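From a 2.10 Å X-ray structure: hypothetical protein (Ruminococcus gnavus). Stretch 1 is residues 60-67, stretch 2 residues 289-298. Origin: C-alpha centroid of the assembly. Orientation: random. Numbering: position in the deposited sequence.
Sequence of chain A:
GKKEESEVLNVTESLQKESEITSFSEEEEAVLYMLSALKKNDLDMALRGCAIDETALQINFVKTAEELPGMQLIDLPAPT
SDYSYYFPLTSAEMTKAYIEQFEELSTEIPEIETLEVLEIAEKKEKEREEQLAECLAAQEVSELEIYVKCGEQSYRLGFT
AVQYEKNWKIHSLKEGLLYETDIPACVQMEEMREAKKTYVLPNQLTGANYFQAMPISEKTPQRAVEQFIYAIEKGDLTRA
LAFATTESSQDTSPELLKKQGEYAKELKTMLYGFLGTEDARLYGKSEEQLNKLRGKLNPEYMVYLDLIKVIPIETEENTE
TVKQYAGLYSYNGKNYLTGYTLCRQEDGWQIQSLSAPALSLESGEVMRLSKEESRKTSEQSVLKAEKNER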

# COMPACT_ATOMS: atom_id res chain seq x y z
N ASN A 60 10.92 11.32 -0.64
CA ASN A 60 10.79 12.77 -0.56
C ASN A 60 9.45 13.19 -1.14
O ASN A 60 9.26 13.17 -2.36
CB ASN A 60 11.93 13.44 -1.32
CG ASN A 60 11.95 14.96 -1.17
OD1 ASN A 60 10.91 15.62 -1.06
ND2 ASN A 60 13.15 15.52 -1.19
N PHE A 61 8.54 13.59 -0.25
CA PHE A 61 7.19 13.98 -0.61
C PHE A 61 7.17 15.05 -1.69
O PHE A 61 6.57 14.86 -2.74
CB PHE A 61 6.46 14.47 0.65
CG PHE A 61 5.04 14.87 0.42
CD1 PHE A 61 4.72 16.15 -0.02
CD2 PHE A 61 4.01 13.99 0.67
CE1 PHE A 61 3.41 16.53 -0.23
CE2 PHE A 61 2.69 14.36 0.46
CZ PHE A 61 2.39 15.64 0.01
N VAL A 62 7.84 16.17 -1.41
CA VAL A 62 7.84 17.33 -2.31
C VAL A 62 8.37 16.96 -3.69
O VAL A 62 7.71 17.22 -4.70
CB VAL A 62 8.67 18.50 -1.73
CG1 VAL A 62 8.99 19.53 -2.81
CG2 VAL A 62 7.92 19.17 -0.59
N LYS A 63 9.56 16.37 -3.73
CA LYS A 63 10.18 16.03 -5.02
C LYS A 63 9.36 15.04 -5.82
O LYS A 63 9.16 15.20 -7.02
CB LYS A 63 11.60 15.49 -4.81
CG LYS A 63 12.58 16.50 -4.22
CD LYS A 63 12.90 17.64 -5.18
CE LYS A 63 13.30 18.91 -4.44
NZ LYS A 63 13.14 20.14 -5.28
N THR A 64 8.87 14.00 -5.15
CA THR A 64 8.05 12.98 -5.79
C THR A 64 6.78 13.60 -6.38
O THR A 64 6.37 13.25 -7.49
CB THR A 64 7.71 11.85 -4.81
OG1 THR A 64 8.93 11.22 -4.38
CG2 THR A 64 6.85 10.82 -5.46
N ALA A 65 6.17 14.53 -5.65
CA ALA A 65 4.95 15.18 -6.14
C ALA A 65 5.23 16.02 -7.40
O ALA A 65 4.40 16.08 -8.31
CB ALA A 65 4.34 16.04 -5.05
N GLU A 66 6.39 16.66 -7.44
CA GLU A 66 6.79 17.44 -8.60
C GLU A 66 6.99 16.55 -9.85
O GLU A 66 6.63 16.93 -10.95
CB GLU A 66 8.04 18.27 -8.28
CG GLU A 66 7.74 19.38 -7.26
CD GLU A 66 8.96 20.18 -6.83
OE1 GLU A 66 10.07 19.62 -6.78
OE2 GLU A 66 8.79 21.38 -6.52
N GLU A 67 7.52 15.35 -9.64
CA GLU A 67 7.66 14.36 -10.71
C GLU A 67 6.31 13.76 -11.20
O GLU A 67 6.22 13.33 -12.35
CB GLU A 67 8.61 13.25 -10.23
CG GLU A 67 8.65 11.98 -11.08
CD GLU A 67 9.25 12.18 -12.47
OE1 GLU A 67 9.84 13.25 -12.75
OE2 GLU A 67 9.16 11.22 -13.28
N GLN A 289 3.93 25.51 -1.40
CA GLN A 289 2.54 25.06 -1.24
C GLN A 289 2.47 23.56 -0.99
O GLN A 289 1.58 23.09 -0.27
CB GLN A 289 1.70 25.37 -2.47
CG GLN A 289 1.59 26.83 -2.82
CD GLN A 289 1.17 27.01 -4.26
OE1 GLN A 289 1.99 27.34 -5.11
NE2 GLN A 289 -0.10 26.77 -4.55
N LEU A 290 3.38 22.82 -1.61
CA LEU A 290 3.53 21.40 -1.35
C LEU A 290 3.94 21.16 0.11
O LEU A 290 3.43 20.25 0.76
CB LEU A 290 4.52 20.76 -2.31
CG LEU A 290 4.04 20.63 -3.76
CD1 LEU A 290 5.18 20.13 -4.64
CD2 LEU A 290 2.84 19.70 -3.88
N ASN A 291 4.85 21.98 0.62
CA ASN A 291 5.21 21.90 2.03
C ASN A 291 4.03 22.18 2.95
O ASN A 291 3.85 21.48 3.95
CB ASN A 291 6.40 22.81 2.35
CG ASN A 291 7.73 22.11 2.17
OD1 ASN A 291 7.90 20.95 2.57
ND2 ASN A 291 8.68 22.79 1.56
N LYS A 292 3.20 23.17 2.62
CA LYS A 292 1.99 23.40 3.42
C LYS A 292 1.11 22.15 3.44
O LYS A 292 0.60 21.75 4.49
CB LYS A 292 1.18 24.61 2.93
CG LYS A 292 1.62 25.94 3.53
CD LYS A 292 3.01 26.36 3.04
CE LYS A 292 3.55 27.61 3.72
NZ LYS A 292 2.83 28.84 3.30
N LEU A 293 0.93 21.52 2.27
CA LEU A 293 0.08 20.33 2.18
C LEU A 293 0.68 19.20 3.00
O LEU A 293 -0.02 18.50 3.71
CB LEU A 293 -0.12 19.93 0.72
CG LEU A 293 -0.79 18.57 0.47
CD1 LEU A 293 -2.17 18.54 1.09
CD2 LEU A 293 -0.85 18.24 -1.02
N ARG A 294 2.00 19.03 2.91
CA ARG A 294 2.73 18.10 3.77
C ARG A 294 2.37 18.33 5.25
O ARG A 294 2.02 17.40 5.97
CB ARG A 294 4.24 18.27 3.56
CG ARG A 294 5.06 17.01 3.75
CD ARG A 294 6.52 17.24 3.37
NE ARG A 294 7.30 17.80 4.47
CZ ARG A 294 8.58 18.15 4.39
NH1 ARG A 294 9.25 18.01 3.25
NH2 ARG A 294 9.20 18.65 5.45
N GLY A 295 2.40 19.59 5.68
CA GLY A 295 2.16 19.93 7.08
C GLY A 295 0.75 19.59 7.51
O GLY A 295 0.51 19.20 8.65
N LYS A 296 -0.17 19.72 6.57
CA LYS A 296 -1.58 19.47 6.77
C LYS A 296 -1.92 17.97 6.89
O LYS A 296 -3.01 17.61 7.35
CB LYS A 296 -2.31 20.11 5.58
CG LYS A 296 -3.80 20.32 5.71
CD LYS A 296 -4.23 21.34 4.66
CE LYS A 296 -5.61 21.03 4.08
NZ LYS A 296 -6.64 20.95 5.14
N LEU A 297 -0.99 17.11 6.50
CA LEU A 297 -1.16 15.66 6.66
C LEU A 297 -0.69 15.13 8.02
O LEU A 297 -0.77 13.93 8.28
CB LEU A 297 -0.43 14.91 5.53
CG LEU A 297 -0.88 15.21 4.11
CD1 LEU A 297 0.08 14.61 3.09
CD2 LEU A 297 -2.29 14.68 3.88
N ASN A 298 -0.19 16.00 8.88
CA ASN A 298 0.27 15.60 10.22
C ASN A 298 -0.85 14.88 10.98
O ASN A 298 -1.91 15.46 11.19
CB ASN A 298 0.74 16.84 11.00
CG ASN A 298 1.40 16.49 12.32
OD1 ASN A 298 1.29 15.39 12.84
ND2 ASN A 298 2.10 17.46 12.87
O HOH W 1 9.29 16.81 0.96

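No hydrogen bond passes directly between these two helices, yet a single water ties them together at the very point where one of them begins. The water donates to Asn-60 OD1 at 2.8 Å and accepts both from Val-62 N at 2.9 Å and from Arg-294 NH1 at 2.6 Å. The arrangement illustrates a general principle: the first turn of a helix carries backbone N-H groups with no preceding carbonyl to receive them, and whatever satisfies those groups can also serve as a joint to a neighbouring element. Here the joint is solvent, and the arginine reaches the helix start through it.

Asn-60 prepares this site as a conventional N-cap. Its OD1 accepts from Lys-63 N at 3.1 Å in a nearly linear bond, with an N-H...O angle of 176°, while its backbone O receives Thr-64 N at 2.9 Å and Thr-64 OG1 at 2.8 Å. The same OD1 therefore serves both the capping bond and the water. These bonds close the first turn of the helix, from which Phe-61 and Val-62 make contact with the second stretch.

Beyond the water, the contact is largely apolar packing. The helix axes approach to 9.8 Å, with their N-to-C directions 121° apart, so the helices cross steeply rather than running side by side, and the contact is compact: 376 Å² is buried in all, counting both sides. Phe-61 contributes the largest share, its CA-to-CB bond pointing toward the other helix and its chi1 in the t well. Arg-294 CG lies over one face of the ring, 4.2 Å from the centroid of the Phe-61 ring and 23° off its normal, a CH-pi contact. The arginine thus works along its length, its aliphatic part covering an aromatic face while its guanidinium meets the water. At the edge of the ring, near its plane, Leu-293 CD2 comes within 4.3 Å of Phe-61 CZ. Leu-297 CD1 approaches Phe-61 CE2 more closely, at 3.7 Å, adding a further apolar neighbour to the ring.

Leu-290 is the counterpart of Phe-61 on the second stretch, directed toward the first helix and covered more extensively than any of its neighbours there. It sits where the backbones come close, its CA 6.0 Å from Val-62 CA. Its CB lies 4.1 Å from Val-62 CG2. Both methyls of Leu-290 lie near Ala-65 CB, CD2 at 4.1 Å and CD1 at 4.2 Å, and Leu-290 CD1 also approaches Glu-66 CG at 3.7 Å. The small side chain of Ala-65 also points toward the other helix, one turn on from Phe-61.

Glu-66 shows how a charged residue can border such packing. Its methylene CG touches the leucine, while its carboxylate forms a salt bridge within its own helix, OE1 to Lys-63 NZ at 3.5 Å, whose hydrogen bond is weak. Apolar contact and polar pairing are thus combined in one side chain, much as they are in Arg-294.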